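Long-range contacts in uncharacterized protein (Vibrio parahaemolyticus M0605, PDB 3X0T), which probably acts as the PirA component of a virulence toxin, with a jelly-roll fold related to pore-forming toxins: residues H13-E18 against C106-H111; I33-G38 against D86-H91; R39-E44 against Y80-P85; L51-Q56 against Q92-I97. One frame throughout, in Å; residues are numbered along the deposited sequence.

Contact 1: H13-E18 against C106-H111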
# COMPACT_ATOMS: atom_id res chain seq x y z
N HIS A 13 -6.38 -3.47 8.32
CA HIS A 13 -7.56 -2.65 8.00
C HIS A 13 -8.16 -3.21 6.71
O HIS A 13 -7.47 -3.58 5.78
CB HIS A 13 -7.12 -1.23 7.78
CG HIS A 13 -8.14 -0.16 7.79
ND1 HIS A 13 -9.23 -0.04 6.95
CD2 HIS A 13 -8.16 0.96 8.57
CE1 HIS A 13 -9.90 1.07 7.20
NE2 HIS A 13 -9.23 1.71 8.17
N ASP A 14 -9.49 -3.27 6.69
CA ASP A 14 -10.23 -3.71 5.47
C ASP A 14 -10.54 -2.51 4.60
O ASP A 14 -10.73 -1.40 5.12
CB ASP A 14 -11.54 -4.37 5.86
CG ASP A 14 -11.34 -5.67 6.62
OD1 ASP A 14 -10.26 -6.23 6.69
OD2 ASP A 14 -12.35 -6.11 7.23
N TRP A 15 -10.56 -2.69 3.30
CA TRP A 15 -10.77 -1.61 2.33
C TRP A 15 -11.61 -2.08 1.18
O TRP A 15 -11.66 -3.28 0.83
CB TRP A 15 -9.43 -1.12 1.75
CG TRP A 15 -8.49 -0.60 2.82
CD1 TRP A 15 -7.42 -1.30 3.35
CD2 TRP A 15 -8.47 0.71 3.40
NE1 TRP A 15 -6.76 -0.47 4.23
CE2 TRP A 15 -7.36 0.76 4.26
CE3 TRP A 15 -9.30 1.82 3.25
CZ2 TRP A 15 -7.09 1.93 5.02
CZ3 TRP A 15 -9.02 2.97 3.96
CH2 TRP A 15 -7.91 2.99 4.83
N THR A 16 -12.30 -1.12 0.59
CA THR A 16 -13.04 -1.33 -0.67
C THR A 16 -12.38 -0.49 -1.74
O THR A 16 -11.77 0.55 -1.46
CB THR A 16 -14.49 -0.94 -0.52
OG1 THR A 16 -14.65 0.43 -0.21
CG2 THR A 16 -15.13 -1.73 0.57
N VAL A 17 -12.47 -1.00 -2.97
CA VAL A 17 -11.84 -0.30 -4.13
C VAL A 17 -12.83 -0.28 -5.27
O VAL A 17 -13.22 -1.34 -5.78
CB VAL A 17 -10.49 -0.97 -4.56
CG1 VAL A 17 -9.71 0.01 -5.47
CG2 VAL A 17 -9.62 -1.37 -3.38
N GLU A 18 -13.26 0.91 -5.68
CA GLU A 18 -14.32 0.95 -6.71
C GLU A 18 -13.82 0.43 -8.05
O GLU A 18 -12.64 0.54 -8.45
CB GLU A 18 -14.90 2.38 -6.72
CG GLU A 18 -15.49 2.89 -5.40
CD GLU A 18 -16.52 1.93 -4.79
OE1 GLU A 18 -16.56 1.69 -3.55
OE2 GLU A 18 -17.38 1.42 -5.56
N CYS A 106 -10.19 -5.71 -0.10
CA CYS A 106 -8.95 -6.28 0.38
C CYS A 106 -8.81 -5.95 1.87
O CYS A 106 -9.46 -5.09 2.44
CB CYS A 106 -7.75 -5.74 -0.39
SG CYS A 106 -7.41 -4.00 -0.26
N THR A 107 -7.89 -6.73 2.48
CA THR A 107 -7.40 -6.41 3.85
C THR A 107 -5.87 -6.14 3.69
O THR A 107 -5.15 -6.88 3.01
CB THR A 107 -7.66 -7.59 4.79
OG1 THR A 107 -9.08 -7.81 4.86
CG2 THR A 107 -7.10 -7.26 6.19
N ILE A 108 -5.45 -5.07 4.37
CA ILE A 108 -4.03 -4.71 4.39
C ILE A 108 -3.53 -5.02 5.85
O ILE A 108 -4.19 -4.63 6.80
CB ILE A 108 -3.87 -3.22 4.03
CG1 ILE A 108 -4.39 -2.95 2.62
CG2 ILE A 108 -2.36 -2.85 4.13
CD1 ILE A 108 -3.60 -3.52 1.51
N TYR A 109 -2.35 -5.65 5.89
CA TYR A 109 -1.67 -5.99 7.16
C TYR A 109 -0.41 -5.11 7.16
O TYR A 109 0.43 -5.20 6.27
CB TYR A 109 -1.35 -7.47 7.18
CG TYR A 109 -2.63 -8.27 7.06
CD1 TYR A 109 -3.34 -8.60 8.18
CD2 TYR A 109 -3.04 -8.71 5.82
CE1 TYR A 109 -4.52 -9.32 8.08
CE2 TYR A 109 -4.24 -9.49 5.69
CZ TYR A 109 -4.95 -9.77 6.85
OH TYR A 109 -6.14 -10.54 6.77
N TYR A 110 -0.31 -4.28 8.18
CA TYR A 110 0.76 -3.27 8.21
C TYR A 110 1.90 -3.80 9.10
O TYR A 110 1.69 -4.16 10.27
CB TYR A 110 0.20 -1.99 8.86
CG TYR A 110 -0.91 -1.40 8.02
CD1 TYR A 110 -0.65 -0.48 7.01
CD2 TYR A 110 -2.23 -1.84 8.19
CE1 TYR A 110 -1.72 0.02 6.17
CE2 TYR A 110 -3.30 -1.37 7.41
CZ TYR A 110 -3.02 -0.45 6.42
OH TYR A 110 -4.08 0.01 5.64
N HIS A 111 3.09 -3.80 8.51
CA HIS A 111 4.27 -4.32 9.23
C HIS A 111 4.83 -3.25 10.07
O HIS A 111 5.57 -2.43 9.55
CB HIS A 111 5.28 -4.97 8.36
CG HIS A 111 4.73 -6.26 7.88
ND1 HIS A 111 4.58 -7.38 8.69
CD2 HIS A 111 4.16 -6.56 6.71
CE1 HIS A 111 4.06 -8.36 7.96
NE2 HIS A 111 3.91 -7.91 6.72
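The imidazole of H13 lies over one face of the W15 indole, with H13 ND1 3.3 Å above the plane and centred on the W15 ring. W15 CZ2 in turn sits over the middle of the H13 ring. At the indole edge, in its plane, Y110 OH accepts a rather bent hydrogen bond from W15 NE1 (3.1 Å, 144° at the hydrogen); V26 of strand 22-30 offers that hydroxyl its stronger partner, a backbone carbonyl. I108 CG2 covers one face of the Y110 ring near the rim, and the backbone N of H13 meets its edge. Crossing the indole nearly at right angles, I108 packs its CG1 3.5 Å from W15 CD1.

These groups decorate an antiparallel ladder in one sheet of the jelly roll, where strand 11-17 forms the outermost position beside 104-110. H13 with I108 and W15 with C106 are hydrogen-bonded pairs. Between them D14 and T107 form a non-hydrogen-bonded pair, with side chains on the other face. There T107 OG1 donates to D14 OD1 at 2.7 Å, approaching from above the carboxylate plane. H13 ND1 also donates to the carbonyl oxygen of D14 (2.7 Å), which fixes the rotation of the imidazole.

Contact 2: I33-G38 against D86-H91. With NO3 (nitrate ion), chain C.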
# COMPACT_ATOMS: atom_id res chain seq x y z
N ILE A 33 10.24 17.67 6.13
CA ILE A 33 11.48 18.32 6.59
C ILE A 33 12.61 17.38 6.39
O ILE A 33 13.56 17.70 5.66
CB ILE A 33 11.34 18.79 8.05
CG1 ILE A 33 10.18 19.73 8.21
CG2 ILE A 33 12.72 19.41 8.43
CD1 ILE A 33 9.89 20.11 9.69
N ILE A 34 12.56 16.21 6.99
CA ILE A 34 13.57 15.20 6.91
C ILE A 34 12.91 13.95 6.36
O ILE A 34 11.97 13.41 6.95
CB ILE A 34 14.23 14.90 8.28
CG1 ILE A 34 14.72 16.17 8.97
CG2 ILE A 34 15.29 13.82 8.15
CD1 ILE A 34 15.83 16.89 8.23
N PRO A 35 13.35 13.44 5.20
CA PRO A 35 12.71 12.27 4.61
C PRO A 35 12.88 11.03 5.41
O PRO A 35 13.87 10.88 6.15
CB PRO A 35 13.34 12.19 3.23
CG PRO A 35 14.68 12.75 3.44
CD PRO A 35 14.51 13.91 4.40
N GLU A 36 12.01 10.04 5.22
CA GLU A 36 12.05 8.79 5.99
C GLU A 36 11.74 7.62 5.08
O GLU A 36 10.97 7.73 4.11
CB GLU A 36 11.01 8.79 7.10
CG GLU A 36 11.20 9.79 8.15
CD GLU A 36 10.25 9.66 9.38
OE1 GLU A 36 9.48 8.59 9.46
OE2 GLU A 36 10.15 10.64 10.17
N VAL A 37 12.31 6.47 5.39
CA VAL A 37 11.89 5.18 4.84
C VAL A 37 10.44 4.91 5.27
O VAL A 37 10.06 5.34 6.34
CB VAL A 37 12.94 4.15 5.32
CG1 VAL A 37 12.57 2.76 4.87
CG2 VAL A 37 14.32 4.54 4.82
N GLY A 38 9.69 4.20 4.47
CA GLY A 38 8.30 3.91 4.71
C GLY A 38 7.98 2.66 5.48
O GLY A 38 8.71 2.29 6.40
N ASP A 86 13.97 0.65 -0.17
CA ASP A 86 14.98 0.89 0.87
C ASP A 86 15.33 2.38 1.02
O ASP A 86 15.89 2.76 2.09
CB ASP A 86 16.31 0.20 0.43
CG ASP A 86 16.30 -1.28 0.44
OD1 ASP A 86 15.49 -1.90 1.19
OD2 ASP A 86 17.18 -1.87 -0.25
N ASN A 87 14.93 3.26 0.11
CA ASN A 87 15.29 4.68 0.16
C ASN A 87 14.15 5.48 0.86
O ASN A 87 13.01 5.03 0.99
CB ASN A 87 15.70 5.26 -1.22
CG ASN A 87 14.63 5.01 -2.32
OD1 ASN A 87 14.26 3.84 -2.61
ND2 ASN A 87 14.33 6.13 -3.03
N ALA A 88 14.50 6.71 1.28
CA ALA A 88 13.69 7.59 2.10
C ALA A 88 13.00 8.63 1.22
O ALA A 88 13.58 9.08 0.20
CB ALA A 88 14.59 8.27 3.13
N PHE A 89 11.79 9.04 1.61
CA PHE A 89 10.99 9.96 0.83
C PHE A 89 10.49 11.08 1.65
O PHE A 89 10.30 10.97 2.89
CB PHE A 89 9.77 9.22 0.24
CG PHE A 89 10.15 8.03 -0.63
CD1 PHE A 89 10.78 8.29 -1.89
CD2 PHE A 89 9.88 6.73 -0.25
CE1 PHE A 89 11.07 7.17 -2.70
CE2 PHE A 89 10.17 5.66 -1.09
CZ PHE A 89 10.76 5.88 -2.30
N TYR A 90 10.13 12.20 1.02
CA TYR A 90 9.39 13.30 1.64
C TYR A 90 7.91 13.01 1.71
O TYR A 90 7.24 13.43 2.66
CB TYR A 90 9.65 14.57 0.84
CG TYR A 90 11.06 15.07 0.98
CD1 TYR A 90 11.46 15.84 2.09
CD2 TYR A 90 12.03 14.76 0.04
CE1 TYR A 90 12.76 16.29 2.26
CE2 TYR A 90 13.35 15.22 0.21
CZ TYR A 90 13.69 15.97 1.30
OH TYR A 90 14.99 16.40 1.51
N HIS A 91 7.38 12.33 0.71
CA HIS A 91 5.98 11.93 0.61
C HIS A 91 5.92 10.53 0.08
O HIS A 91 6.64 10.22 -0.89
CB HIS A 91 5.15 12.87 -0.28
CG HIS A 91 5.18 14.28 0.19
ND1 HIS A 91 4.40 14.73 1.25
CD2 HIS A 91 6.02 15.31 -0.15
CE1 HIS A 91 4.74 15.97 1.51
NE2 HIS A 91 5.74 16.34 0.70
N NO3 C . 13.74 6.62 8.32
O1 NO3 C . 14.58 6.37 9.44
O2 NO3 C . 14.66 6.55 7.35
O3 NO3 C . 12.39 6.92 8.48
O HOH W 1 15.90 17.30 4.06
O HOH W 2 10.69 3.56 1.82
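P35 supplies the apolar centre of this meeting of two loops, and its ring lies along the Y90 side chain. CB stands almost exactly on the normal of the Y90 ring, 4.0 Å from P35 CB to the ring centroid, a CH-pi contact over the face. The same CB also approaches A88 CB and the backbone carbonyl of F89. Further along, P35 CG lies above the phenol end, 4.0 Å from Y90 CZ. The last ring atom, P35 CD, comes within 3.6 Å of Y90 CE1, so the two side chains run alongside one another and point the same way. Beyond the ring, a water joins Y90 OH to I33 O, donating to the carbonyl.

Next to P35, E36 and F89 form a single antiparallel bridge with paired hydrogen bonds: E36 N to F89 O at 3.0 Å and F89 N to E36 O at 2.9 Å. A second water spans G38 N and N87 O. V37 N points almost straight at O2 of a nitrate ion, probably from the crystallisation liquor.

One loop leads from strand 22-30 to 41-45 and the other from 79-82 to 91-98, so both cross between the two sheets of the jelly roll. Q92 NE2 of strand 91-98 also donates to E36 O, and F89 stacks on W57 of strand 51-58.

Contact 3: R39-E44 against Y80-P85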
# COMPACT_ATOMS: atom_id res chain seq x y z
N ARG A 39 6.94 1.99 5.08
CA ARG A 39 6.38 0.84 5.82
C ARG A 39 5.92 -0.18 4.81
O ARG A 39 5.26 0.15 3.85
CB ARG A 39 5.16 1.37 6.68
CG ARG A 39 4.35 0.29 7.36
CD ARG A 39 3.61 0.81 8.56
NE ARG A 39 2.70 1.93 8.22
CZ ARG A 39 2.15 2.69 9.15
NH1 ARG A 39 1.37 3.68 8.79
NH2 ARG A 39 2.42 2.50 10.47
N SER A 40 6.23 -1.43 5.09
CA SER A 40 5.80 -2.55 4.22
C SER A 40 4.43 -3.04 4.65
O SER A 40 4.06 -2.91 5.83
CB SER A 40 6.81 -3.74 4.41
OG SER A 40 8.09 -3.32 3.97
N VAL A 41 3.71 -3.69 3.72
CA VAL A 41 2.38 -4.22 4.06
C VAL A 41 2.23 -5.53 3.29
O VAL A 41 2.93 -5.81 2.35
CB VAL A 41 1.24 -3.28 3.65
CG1 VAL A 41 1.44 -1.93 4.29
CG2 VAL A 41 1.07 -3.14 2.17
N ASP A 42 1.25 -6.32 3.78
CA ASP A 42 0.74 -7.39 2.95
C ASP A 42 -0.68 -7.05 2.55
O ASP A 42 -1.44 -6.45 3.31
CB ASP A 42 0.70 -8.77 3.68
CG ASP A 42 1.95 -9.04 4.37
OD1 ASP A 42 2.99 -8.93 3.78
OD2 ASP A 42 1.85 -9.40 5.58
N ILE A 43 -1.06 -7.42 1.34
CA ILE A 43 -2.43 -7.25 0.88
C ILE A 43 -3.07 -8.65 0.63
O ILE A 43 -2.47 -9.47 -0.08
CB ILE A 43 -2.48 -6.43 -0.43
CG1 ILE A 43 -3.96 -6.38 -0.92
CG2 ILE A 43 -1.53 -6.90 -1.54
CD1 ILE A 43 -4.18 -5.42 -2.10
N GLU A 44 -4.26 -8.86 1.23
CA GLU A 44 -5.07 -10.04 0.92
C GLU A 44 -6.26 -9.53 0.09
O GLU A 44 -7.04 -8.71 0.52
CB GLU A 44 -5.57 -10.67 2.26
CG GLU A 44 -6.46 -11.84 2.02
CD GLU A 44 -7.16 -12.34 3.28
OE1 GLU A 44 -7.14 -11.65 4.36
OE2 GLU A 44 -7.82 -13.40 3.18
N TYR A 80 -0.16 -10.96 -0.87
CA TYR A 80 1.09 -10.54 -1.43
C TYR A 80 1.85 -9.56 -0.53
O TYR A 80 1.21 -8.70 0.06
CB TYR A 80 0.86 -9.83 -2.75
CG TYR A 80 2.07 -9.25 -3.34
CD1 TYR A 80 3.03 -10.09 -3.93
CD2 TYR A 80 2.33 -7.87 -3.29
CE1 TYR A 80 4.17 -9.57 -4.50
CE2 TYR A 80 3.48 -7.34 -3.89
CZ TYR A 80 4.40 -8.22 -4.47
OH TYR A 80 5.54 -7.66 -5.04
N HIS A 81 3.17 -9.74 -0.38
CA HIS A 81 3.98 -8.83 0.48
C HIS A 81 4.61 -7.75 -0.34
O HIS A 81 5.37 -8.00 -1.29
CB HIS A 81 5.10 -9.66 1.13
CG HIS A 81 5.98 -8.77 1.94
ND1 HIS A 81 5.61 -8.23 3.16
CD2 HIS A 81 7.21 -8.27 1.71
CE1 HIS A 81 6.55 -7.44 3.66
NE2 HIS A 81 7.55 -7.46 2.80
N LEU A 82 4.21 -6.49 -0.06
CA LEU A 82 4.82 -5.33 -0.68
C LEU A 82 5.84 -4.77 0.28
O LEU A 82 5.53 -4.14 1.31
CB LEU A 82 3.72 -4.27 -0.94
CG LEU A 82 4.20 -2.95 -1.54
CD1 LEU A 82 4.91 -3.18 -2.84
CD2 LEU A 82 3.06 -1.98 -1.67
N GLN A 83 7.12 -5.02 -0.05
CA GLN A 83 8.21 -4.49 0.79
C GLN A 83 8.46 -3.02 0.42
O GLN A 83 8.58 -2.69 -0.76
CB GLN A 83 9.45 -5.38 0.50
CG GLN A 83 10.69 -4.95 1.29
CD GLN A 83 10.56 -5.19 2.82
OE1 GLN A 83 9.76 -5.98 3.31
NE2 GLN A 83 11.42 -4.48 3.54
N ARG A 84 8.63 -2.19 1.43
CA ARG A 84 8.89 -0.79 1.15
C ARG A 84 10.19 -0.63 0.39
O ARG A 84 11.12 -1.42 0.58
CB ARG A 84 8.99 -0.04 2.46
CG ARG A 84 10.22 -0.45 3.25
CD ARG A 84 10.22 0.27 4.56
NE ARG A 84 11.40 -0.14 5.35
CZ ARG A 84 11.52 0.00 6.68
NH1 ARG A 84 10.53 0.50 7.34
NH2 ARG A 84 12.66 -0.33 7.32
N PRO A 85 10.36 0.40 -0.45
CA PRO A 85 11.68 0.71 -1.01
C PRO A 85 12.69 0.92 0.09
O PRO A 85 12.38 1.41 1.18
CB PRO A 85 11.43 2.00 -1.81
CG PRO A 85 9.95 1.94 -2.15
CD PRO A 85 9.32 1.37 -0.89
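D42 and H81 are brought together by their first torsions: CG of D42 is anti to its carbonyl carbon (chi1 -48°), whereas CG of H81 is anti to its backbone N (chi1 177°). S40 holds OG anti to the carbonyl carbon (chi1 -63°), which turns it toward R84 N. The H81 ring then presents both nitrogens in its own plane. ND1 donates to D42 OD1 at 2.8 Å, nearly along the carboxylate C-O axis, although carboxylate and ring planes are oblique. NE2 donates to Q83 OE1 at 2.7 Å, directed at a lone pair of the amide oxygen.

Beneath this polar row, V41 with L82 and I43 with Y80 are hydrogen-bonded pairs of an antiparallel ladder that joins 79-82, an outermost strand of the jelly-roll sheet within the chain, to 41-45. I43 CG2 rests 4.0 Å from Y80 CB, at the edge of the tyrosine ring. Where strand 79-82 gives out, R84 N donates to S40 OG at 2.8 Å, so a serine hydroxyl extends the pairing. R84 CD lies 3.7 Å from R39 N, while its guanidinium reaches G38 O.

Strand 104-110 flanks 41-45 on its other side, and H111 NE2 makes a weak hydrogen bond to D42 OD2. Two donating ring nitrogens are consistent with a doubly protonated, positively charged H81, which the bonded carboxylate of D42 would be expected to favour.

Contact 4: L51-Q56 against Q92-I97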
# COMPACT_ATOMS: atom_id res chain seq x y z
N LEU A 51 -6.55 -6.95 -8.31
CA LEU A 51 -6.23 -5.59 -7.86
C LEU A 51 -4.76 -5.33 -8.15
O LEU A 51 -3.93 -6.23 -8.01
CB LEU A 51 -6.49 -5.48 -6.35
CG LEU A 51 -7.95 -5.69 -5.90
CD1 LEU A 51 -8.04 -5.84 -4.40
CD2 LEU A 51 -8.85 -4.66 -6.45
N THR A 52 -4.43 -4.05 -8.41
CA THR A 52 -3.01 -3.64 -8.41
C THR A 52 -2.67 -2.91 -7.10
O THR A 52 -3.47 -2.08 -6.67
CB THR A 52 -2.75 -2.73 -9.58
OG1 THR A 52 -2.92 -3.51 -10.78
CG2 THR A 52 -1.33 -2.18 -9.57
N ILE A 53 -1.55 -3.24 -6.49
CA ILE A 53 -1.05 -2.45 -5.37
C ILE A 53 0.18 -1.70 -5.83
O ILE A 53 1.05 -2.28 -6.53
CB ILE A 53 -0.81 -3.32 -4.13
CG1 ILE A 53 -0.56 -2.43 -2.90
CG2 ILE A 53 0.26 -4.39 -4.33
CD1 ILE A 53 -0.58 -3.19 -1.59
N GLN A 54 0.28 -0.44 -5.45
CA GLN A 54 1.47 0.36 -5.81
C GLN A 54 2.03 1.09 -4.61
O GLN A 54 1.28 1.60 -3.75
CB GLN A 54 1.19 1.43 -6.90
CG GLN A 54 0.66 0.80 -8.19
CD GLN A 54 0.67 1.73 -9.31
OE1 GLN A 54 0.43 2.95 -9.20
NE2 GLN A 54 0.95 1.13 -10.50
N TYR A 55 3.35 1.16 -4.57
CA TYR A 55 4.08 2.01 -3.63
C TYR A 55 4.47 3.27 -4.41
O TYR A 55 5.15 3.14 -5.41
CB TYR A 55 5.32 1.28 -3.08
CG TYR A 55 5.75 1.78 -1.76
CD1 TYR A 55 6.33 3.06 -1.61
CD2 TYR A 55 5.54 1.03 -0.61
CE1 TYR A 55 6.65 3.56 -0.35
CE2 TYR A 55 5.85 1.53 0.65
CZ TYR A 55 6.40 2.79 0.77
OH TYR A 55 6.69 3.26 2.03
N GLN A 56 4.01 4.43 -3.95
CA GLN A 56 4.23 5.68 -4.67
C GLN A 56 4.97 6.68 -3.81
O GLN A 56 4.93 6.58 -2.56
CB GLN A 56 2.91 6.28 -5.10
CG GLN A 56 2.16 5.38 -6.09
CD GLN A 56 0.91 6.02 -6.64
OE1 GLN A 56 0.51 7.12 -6.21
NE2 GLN A 56 0.29 5.35 -7.60
N GLN A 92 5.05 9.69 0.61
CA GLN A 92 4.88 8.34 0.11
C GLN A 92 3.49 7.86 0.46
O GLN A 92 2.88 8.32 1.43
CB GLN A 92 6.01 7.42 0.59
CG GLN A 92 6.06 7.26 2.14
CD GLN A 92 7.38 6.78 2.54
OE1 GLN A 92 7.78 5.62 2.20
NE2 GLN A 92 8.16 7.55 3.26
N ARG A 93 3.02 6.88 -0.33
CA ARG A 93 1.73 6.29 -0.04
C ARG A 93 1.67 4.91 -0.67
O ARG A 93 2.47 4.60 -1.58
CB ARG A 93 0.58 7.16 -0.55
CG ARG A 93 0.45 7.30 -2.06
CD ARG A 93 -0.79 8.03 -2.45
NE ARG A 93 -0.88 8.12 -3.89
CZ ARG A 93 -2.00 8.51 -4.53
NH1 ARG A 93 -3.04 8.93 -3.85
NH2 ARG A 93 -2.02 8.40 -5.86
N ILE A 94 0.72 4.12 -0.25
CA ILE A 94 0.39 2.86 -0.87
C ILE A 94 -1.04 2.98 -1.35
O ILE A 94 -1.93 3.35 -0.55
CB ILE A 94 0.58 1.65 0.10
CG1 ILE A 94 2.03 1.55 0.55
CG2 ILE A 94 0.12 0.38 -0.58
CD1 ILE A 94 2.29 0.53 1.61
N VAL A 95 -1.29 2.65 -2.60
CA VAL A 95 -2.63 2.65 -3.14
C VAL A 95 -2.98 1.25 -3.67
O VAL A 95 -2.10 0.51 -4.09
CB VAL A 95 -2.82 3.71 -4.27
CG1 VAL A 95 -2.72 5.11 -3.72
CG2 VAL A 95 -1.91 3.48 -5.43
N VAL A 96 -4.25 0.97 -3.67
CA VAL A 96 -4.79 -0.20 -4.33
C VAL A 96 -5.70 0.30 -5.44
O VAL A 96 -6.53 1.21 -5.22
CB VAL A 96 -5.56 -1.14 -3.33
CG1 VAL A 96 -6.03 -2.38 -4.06
CG2 VAL A 96 -4.66 -1.52 -2.17
N ILE A 97 -5.49 -0.24 -6.65
CA ILE A 97 -6.16 0.23 -7.86
C ILE A 97 -6.94 -0.97 -8.43
O ILE A 97 -6.46 -2.08 -8.55
CB ILE A 97 -5.11 0.71 -8.90
CG1 ILE A 97 -4.22 1.79 -8.28
CG2 ILE A 97 -5.83 1.23 -10.14
CD1 ILE A 97 -3.04 2.17 -9.15
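Two polar couples, each with its members side by side, lie on opposite faces of the sheet. Y55 and Q92 point the same way, ring and amide planes 74° apart, and Y55 OH donates to Q92 OE1 at 2.6 Å. This short bond meets the amide oxygen from above its carbonyl plane and at the edge of the ring, while R93 O lies over one face of the Y55 ring. On the other face Q56 and R93 are also side by side, their planes 47° apart. Here the guanidinium grips side-on: R93 NE and R93 NH2 each donate to Q56 OE1, both at 2.9 Å. V95 CG1 lies 3.5 Å above the middle of the R93 guanidinium plane. Q56 NE2 donates to Q54 OE1, which lies in the plane of the Q56 amide and so helps fix the rotation of that amide. Q54 itself crosses I97 obliquely.

On the face that carries Y55 the contacts are otherwise apolar. I53 and I94 lie alongside each other, I53 CG1 3.7 Å from I94 CG2, and Y55 CD2 reaches I94 CG1 at the same distance. T52 with I97, Q54 with V95 and Q56 with R93 are hydrogen-bonded pairs that hold the two backbones in antiparallel register.

R93 also has a salt bridge to E25 and a cation-pi contact with W66. Strands 51-58 and 91-98 occupy the middle of their sheet, flanked by 67-74 and 22-30, and I53, I94 and V96 face V41 and I43 of strand 41-45 across the sandwich.

How the contacts relate
Contacts 1 and 3 share one four-stranded antiparallel sheet, where strands 104-110 and 41-45 are neighbours and their centres lie about 11 Å apart. Contact 4 forms the middle of the other sheet, its centre about 10 Å from that of contact 3 and about 11 Å from that of contact 1, so the three sample both layers and pack against the core between them. Contact 2 ties connecting loops at one end, its centre about 23 Å from that of contact 1. Along the chain, contact 1 encloses all the others, contact 3 is nested within contact 2, and contact 4 crosses both, as befits a sandwich whose chain passes repeatedly from one sheet to the other.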